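Histone-lysine N-methyltransferase SETMAR (Homo sapiens, PDB 3BO5) methylates histone H3 with S-adenosyl-L-methionine through its SET domain and, fused to a mariner transposase, takes part in DNA double-strand break repair. Local coordinates at residues 34-46 with 197-209. The protein carries 2 engineered substitutions. Sequence-based numbering, arbitrary orientation.
Sequences APAPFQYTPDHVV and VDPTYIGNIGRFL. With SAH (S-adenosyl-L-homocysteine), chain F.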
loop_
_atom_site.group_PDB
_atom_site.type_symbol
_atom_site.label_atom_id
_atom_site.label_comp_id
_atom_site.label_asym_id
_atom_site.label_seq_id
_atom_site.Cartn_x
_atom_site.Cartn_y
_atom_site.Cartn_z
ATOM N N ALA A 34 -9.875 -15.368 14.008
ATOM C CA ALA A 34 -8.922 -15.137 12.899
ATOM C C ALA A 34 -9.620 -14.819 11.577
ATOM O O ALA A 34 -10.704 -15.356 11.258
ATOM C CB ALA A 34 -8.015 -16.335 12.697
ATOM N N PRO A 35 -9.008 -13.942 10.760
ATOM C CA PRO A 35 -9.593 -13.745 9.451
ATOM C C PRO A 35 -9.579 -14.982 8.561
ATOM O O PRO A 35 -8.745 -15.891 8.770
ATOM C CB PRO A 35 -8.721 -12.645 8.810
ATOM C CG PRO A 35 -7.691 -12.343 9.707
ATOM C CD PRO A 35 -7.868 -13.034 11.015
ATOM N N ALA A 36 -10.437 -14.980 7.538
ATOM C CA ALA A 36 -10.366 -16.002 6.486
ATOM C C ALA A 36 -8.952 -16.204 5.942
ATOM O O ALA A 36 -8.258 -15.242 5.598
ATOM C CB ALA A 36 -11.285 -15.665 5.370
ATOM N N PRO A 37 -8.497 -17.441 5.884
ATOM C CA PRO A 37 -7.171 -17.753 5.407
ATOM C C PRO A 37 -6.795 -17.188 4.049
ATOM O O PRO A 37 -7.612 -17.143 3.123
ATOM C CB PRO A 37 -7.219 -19.292 5.322
ATOM C CG PRO A 37 -8.120 -19.627 6.463
ATOM C CD PRO A 37 -9.210 -18.645 6.371
ATOM N N PHE A 38 -5.548 -16.722 3.939
ATOM C CA PHE A 38 -4.985 -16.356 2.661
ATOM C C PHE A 38 -3.509 -16.683 2.674
ATOM O O PHE A 38 -2.972 -17.019 3.759
ATOM C CB PHE A 38 -5.182 -14.861 2.349
ATOM C CG PHE A 38 -4.479 -13.980 3.344
ATOM C CD1 PHE A 38 -3.298 -13.329 2.983
ATOM C CD2 PHE A 38 -4.994 -13.866 4.626
ATOM C CE1 PHE A 38 -2.585 -12.565 3.951
ATOM C CE2 PHE A 38 -4.323 -13.092 5.585
ATOM C CZ PHE A 38 -3.123 -12.472 5.211
ATOM N N GLN A 39 -2.846 -16.598 1.517
ATOM C CA GLN A 39 -1.405 -16.843 1.494
ATOM C C GLN A 39 -0.639 -15.543 1.722
ATOM O O GLN A 39 -0.732 -14.634 0.937
ATOM C CB GLN A 39 -0.934 -17.364 0.170
ATOM C CG GLN A 39 -1.460 -18.713 -0.212
ATOM C CD GLN A 39 -0.811 -19.221 -1.494
ATOM O OE1 GLN A 39 0.361 -18.911 -1.814
ATOM N NE2 GLN A 39 -1.579 -19.995 -2.244
ATOM N N TYR A 40 0.093 -15.460 2.819
ATOM C CA TYR A 40 0.797 -14.216 3.063
ATOM C C TYR A 40 1.987 -14.011 2.154
ATOM O O TYR A 40 2.785 -14.955 1.938
ATOM C CB TYR A 40 1.267 -14.212 4.536
ATOM C CG TYR A 40 1.605 -12.774 4.918
ATOM C CD1 TYR A 40 0.597 -11.919 5.387
ATOM C CD2 TYR A 40 2.891 -12.210 4.678
ATOM C CE1 TYR A 40 0.851 -10.584 5.644
ATOM C CE2 TYR A 40 3.143 -10.849 4.885
ATOM C CZ TYR A 40 2.087 -10.038 5.389
ATOM O OH TYR A 40 2.222 -8.701 5.635
ATOM N N THR A 41 2.172 -12.767 1.679
ATOM C CA THR A 41 3.418 -12.370 1.067
ATOM C C THR A 41 3.737 -10.982 1.513
ATOM O O THR A 41 2.823 -10.135 1.579
ATOM C CB THR A 41 3.328 -12.401 -0.474
ATOM O OG1 THR A 41 4.577 -11.953 -1.024
ATOM C CG2 THR A 41 2.198 -11.482 -1.062
ATOM N N PRO A 42 5.011 -10.742 1.862
ATOM C CA PRO A 42 5.370 -9.384 2.215
ATOM C C PRO A 42 5.575 -8.513 1.020
ATOM O O PRO A 42 5.736 -7.246 1.155
ATOM C CB PRO A 42 6.695 -9.585 3.001
ATOM C CG PRO A 42 7.328 -10.798 2.296
ATOM C CD PRO A 42 6.141 -11.693 1.918
ATOM N N ASP A 43 5.600 -9.111 -0.200
ATOM C CA ASP A 43 5.966 -8.351 -1.357
ATOM C C ASP A 43 5.085 -8.731 -2.536
ATOM O O ASP A 43 4.514 -9.803 -2.543
ATOM C CB ASP A 43 7.401 -8.606 -1.805
ATOM C CG ASP A 43 8.380 -7.876 -0.922
ATOM O OD1 ASP A 43 8.465 -6.652 -1.054
ATOM O OD2 ASP A 43 9.058 -8.591 -0.159
ATOM N N HIS A 44 5.014 -7.873 -3.527
ATOM C CA HIS A 44 4.262 -8.242 -4.767
ATOM C C HIS A 44 4.833 -9.570 -5.324
ATOM O O HIS A 44 6.055 -9.898 -5.219
ATOM C CB HIS A 44 4.481 -7.275 -5.893
ATOM C CG HIS A 44 3.887 -5.911 -5.723
ATOM N ND1 HIS A 44 2.682 -5.674 -5.081
ATOM C CD2 HIS A 44 4.328 -4.710 -6.193
ATOM C CE1 HIS A 44 2.414 -4.376 -5.174
ATOM N NE2 HIS A 44 3.395 -3.777 -5.828
ATOM N N VAL A 45 3.935 -10.328 -5.962
ATOM C CA VAL A 45 4.327 -11.546 -6.654
ATOM C C VAL A 45 3.729 -11.460 -8.053
ATOM O O VAL A 45 2.821 -10.678 -8.318
ATOM C CB VAL A 45 3.790 -12.795 -5.960
ATOM C CG1 VAL A 45 4.314 -12.882 -4.494
ATOM C CG2 VAL A 45 2.239 -12.823 -5.969
ATOM N N VAL A 46 4.314 -12.265 -8.954
ATOM C CA VAL A 46 3.769 -12.347 -10.316
ATOM C C VAL A 46 2.407 -12.973 -10.273
ATOM O O VAL A 46 2.183 -14.008 -9.573
ATOM C CB VAL A 46 4.607 -13.307 -11.198
ATOM C CG1 VAL A 46 3.821 -13.682 -12.502
ATOM C CG2 VAL A 46 5.890 -12.678 -11.521
ATOM N N VAL A 197 -3.029 -4.562 -8.718
ATOM C CA VAL A 197 -2.522 -5.385 -7.602
ATOM C C VAL A 197 -3.659 -6.047 -6.900
ATOM O O VAL A 197 -4.645 -5.394 -6.608
ATOM C CB VAL A 197 -1.830 -4.487 -6.625
ATOM C CG1 VAL A 197 -1.381 -5.267 -5.437
ATOM C CG2 VAL A 197 -0.565 -3.861 -7.337
ATOM N N ASP A 198 -3.520 -7.322 -6.612
ATOM C CA ASP A 198 -4.658 -8.061 -6.066
ATOM C C ASP A 198 -4.156 -8.904 -4.913
ATOM O O ASP A 198 -3.549 -9.989 -5.160
ATOM C CB ASP A 198 -5.280 -9.020 -7.135
ATOM C CG ASP A 198 -6.483 -9.722 -6.598
ATOM O OD1 ASP A 198 -6.870 -9.459 -5.461
ATOM O OD2 ASP A 198 -7.051 -10.581 -7.311
ATOM N N PRO A 199 -4.398 -8.496 -3.649
ATOM C CA PRO A 199 -3.977 -9.288 -2.510
ATOM C C PRO A 199 -5.071 -10.228 -2.002
ATOM O O PRO A 199 -5.011 -10.720 -0.866
ATOM C CB PRO A 199 -3.673 -8.206 -1.432
ATOM C CG PRO A 199 -4.737 -7.209 -1.693
ATOM C CD PRO A 199 -4.893 -7.172 -3.234
ATOM N N THR A 200 -6.063 -10.553 -2.863
ATOM C CA THR A 200 -7.201 -11.370 -2.421
ATOM C C THR A 200 -6.760 -12.739 -1.950
ATOM O O THR A 200 -7.173 -13.202 -0.885
ATOM C CB THR A 200 -8.183 -11.640 -3.532
ATOM O OG1 THR A 200 -8.712 -10.372 -3.964
ATOM C CG2 THR A 200 -9.331 -12.499 -3.064
ATOM N N TYR A 201 -5.941 -13.407 -2.767
ATOM C CA TYR A 201 -5.477 -14.795 -2.417
ATOM C C TYR A 201 -4.082 -14.851 -1.874
ATOM O O TYR A 201 -3.776 -15.670 -0.994
ATOM C CB TYR A 201 -5.499 -15.645 -3.709
ATOM C CG TYR A 201 -6.863 -15.579 -4.376
ATOM C CD1 TYR A 201 -7.966 -16.125 -3.764
ATOM C CD2 TYR A 201 -7.014 -14.900 -5.602
ATOM C CE1 TYR A 201 -9.214 -16.043 -4.371
ATOM C CE2 TYR A 201 -8.241 -14.832 -6.221
ATOM C CZ TYR A 201 -9.353 -15.387 -5.562
ATOM O OH TYR A 201 -10.644 -15.306 -6.108
ATOM N N ILE A 202 -3.206 -14.003 -2.453
ATOM C CA ILE A 202 -1.800 -13.936 -2.028
ATOM C C ILE A 202 -1.546 -12.456 -1.781
ATOM O O ILE A 202 -1.679 -11.646 -2.706
ATOM C CB ILE A 202 -0.906 -14.418 -3.181
ATOM C CG1 ILE A 202 -1.369 -15.842 -3.619
ATOM C CG2 ILE A 202 0.534 -14.403 -2.683
ATOM C CD1 ILE A 202 -0.654 -16.302 -4.789
ATOM N N GLY A 203 -1.273 -12.074 -0.527
ATOM C CA GLY A 203 -1.155 -10.610 -0.307
ATOM C C GLY A 203 -0.561 -10.352 1.038
ATOM O O GLY A 203 -0.333 -11.278 1.801
ATOM N N ASN A 204 -0.304 -9.078 1.283
ATOM C CA ASN A 204 0.304 -8.675 2.541
ATOM C C ASN A 204 -0.775 -8.097 3.455
ATOM O O ASN A 204 -1.952 -8.176 3.187
ATOM C CB ASN A 204 1.444 -7.722 2.329
ATOM C CG ASN A 204 0.956 -6.301 2.183
ATOM O OD1 ASN A 204 -0.171 -6.050 1.651
ATOM N ND2 ASN A 204 1.798 -5.341 2.618
ATOM N N ILE A 205 -0.352 -7.525 4.590
ATOM C CA ILE A 205 -1.324 -7.089 5.606
ATOM C C ILE A 205 -2.136 -5.899 5.132
ATOM O O ILE A 205 -3.210 -5.601 5.701
ATOM C CB ILE A 205 -0.695 -6.668 6.998
ATOM C CG1 ILE A 205 0.443 -5.656 6.780
ATOM C CG2 ILE A 205 -0.352 -7.913 7.866
ATOM C CD1 ILE A 205 0.806 -4.947 8.080
ATOM N N GLY A 206 -1.653 -5.200 4.084
ATOM C CA GLY A 206 -2.415 -4.074 3.584
ATOM C C GLY A 206 -3.803 -4.431 3.088
ATOM O O GLY A 206 -4.688 -3.553 2.983
ATOM N N ARG A 207 -4.001 -5.705 2.748
ATOM C CA ARG A 207 -5.322 -6.167 2.283
ATOM C C ARG A 207 -6.385 -5.905 3.348
ATOM O O ARG A 207 -7.569 -5.854 3.023
ATOM C CB ARG A 207 -5.326 -7.662 1.892
ATOM C CG ARG A 207 -5.181 -8.542 3.149
ATOM C CD ARG A 207 -4.758 -9.901 2.787
ATOM N NE ARG A 207 -5.732 -10.603 1.939
ATOM C CZ ARG A 207 -6.829 -11.213 2.423
ATOM N NH1 ARG A 207 -7.129 -11.116 3.739
ATOM N NH2 ARG A 207 -7.658 -11.946 1.604
ATOM N N PHE A 208 -5.977 -5.762 4.632
ATOM C CA PHE A 208 -6.998 -5.543 5.679
ATOM C C PHE A 208 -7.395 -4.101 5.909
ATOM O O PHE A 208 -8.267 -3.822 6.715
ATOM C CB PHE A 208 -6.503 -6.133 7.003
ATOM C CG PHE A 208 -6.487 -7.640 6.976
ATOM C CD1 PHE A 208 -7.707 -8.351 6.988
ATOM C CD2 PHE A 208 -5.281 -8.353 6.921
ATOM C CE1 PHE A 208 -7.699 -9.756 6.920
ATOM C CE2 PHE A 208 -5.279 -9.758 6.845
ATOM C CZ PHE A 208 -6.507 -10.458 6.897
ATOM N N LEU A 209 -6.788 -3.174 5.165
ATOM C CA LEU A 209 -7.126 -1.765 5.341
ATOM C C LEU A 209 -8.497 -1.437 4.834
ATOM O O LEU A 209 -8.778 -1.621 3.620
ATOM C CB LEU A 209 -6.161 -0.917 4.583
ATOM C CG LEU A 209 -4.739 -0.982 5.182
ATOM C CD1 LEU A 209 -3.720 -0.449 4.138
ATOM C CD2 LEU A 209 -4.634 -0.286 6.570
HETATM N N SAH F . -12.975 -5.677 5.736
HETATM C CA SAH F . -12.096 -6.473 4.819
HETATM C CB SAH F . -10.720 -5.801 4.597
HETATM C CG SAH F . -10.867 -4.676 3.557
HETATM S SD SAH F . -11.226 -5.331 1.902
HETATM C C SAH F . -11.956 -7.900 5.396
HETATM O O SAH F . -12.652 -8.266 6.338
HETATM O OXT SAH F . -11.088 -8.665 4.862
HETATM C "C5'" SAH F . -12.626 -4.288 1.448
HETATM C "C4'" SAH F . -13.959 -4.706 2.064
HETATM O "O4'" SAH F . -14.044 -4.308 3.435
HETATM C "C3'" SAH F . -15.142 -4.041 1.423
HETATM O "O3'" SAH F . -15.561 -4.767 0.234
HETATM C "C2'" SAH F . -16.192 -4.062 2.496
HETATM O "O2'" SAH F . -16.695 -5.390 2.735
HETATM C "C1'" SAH F . -15.344 -3.753 3.714
HETATM N N9 SAH F . -15.130 -2.306 3.917
HETATM C C8 SAH F . -13.933 -1.598 3.853
HETATM N N7 SAH F . -14.167 -0.343 4.188
HETATM C C5 SAH F . -15.471 -0.206 4.507
HETATM C C6 SAH F . -16.217 0.930 4.886
HETATM N N6 SAH F . -15.732 2.152 5.117
HETATM N N1 SAH F . -17.576 0.694 5.073
HETATM C C2 SAH F . -18.129 -0.536 4.896
HETATM N N3 SAH F . -17.435 -1.678 4.551
HETATM C C4 SAH F . -16.118 -1.428 4.305
HETATM O O HOH W 1 -9.044 -12.906 4.799
HETATM O O HOH W 2 4.485 -5.991 3.217
#
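Phe38 lies like a lid on the guanidinium of Arg207: the two planes are only 6° apart, and Arg207 CZ sits 4.1 Å from the centroid of the Phe38 ring, a cation-pi stack. The same ring face also receives Arg207 CD, so a flat aromatic suits both the charge and the methylene beside it. The bend of the arginine chain at chi3 (-62°) turns the group flat beneath the ring, and its rotation is fixed at the rim, where NE donates to Pro199 O at 2.9 Å, almost exactly in the guanidinium plane, NH2 to Thr200 O, and NH1 to a water shared with Ala36 O. Tyr179 adds a further cation-pi contact. Beyond the stack, Phe38 CE2 meets the rim of the Phe208 ring, with CZ of Phe208 3.7 Å away, and Pro35 wedges its CB and CG against CE1 and CZ of the same ring; Trp138 touches both Pro35 and Phe208.

Next along the chain the backbones pair as a short parallel ladder. Gln39 N donates to Tyr201 O (2.8 Å), Gly203 N to Gln39 O, and Thr41 N to Gly203 O. Glycine fits here because a CB would collide with Pro199, and Thr41 CG2 packs 3.5 Å from the bare Gly203 CA. Ile202 fills the hollow between Gln39, Thr41 and Val45 with its branches: CG1 runs beside the glutamine chain, while CG2 meets the methyls of Thr41 and Val45. Tyr40 lays one ring face over Gly203 O, and Tyr40 OH, hydrogen-bonded to Glu22, weakly accepts from Ile205 N (3.0 Å).

Arg207, Phe208 and Leu209 line the S-adenosylhomocysteine pocket; through Phe38 and Pro35, packed on the first two, and the parallel pairing beside them, the pre-SET region is joined to the cofactor site of a SET-domain methyltransferase.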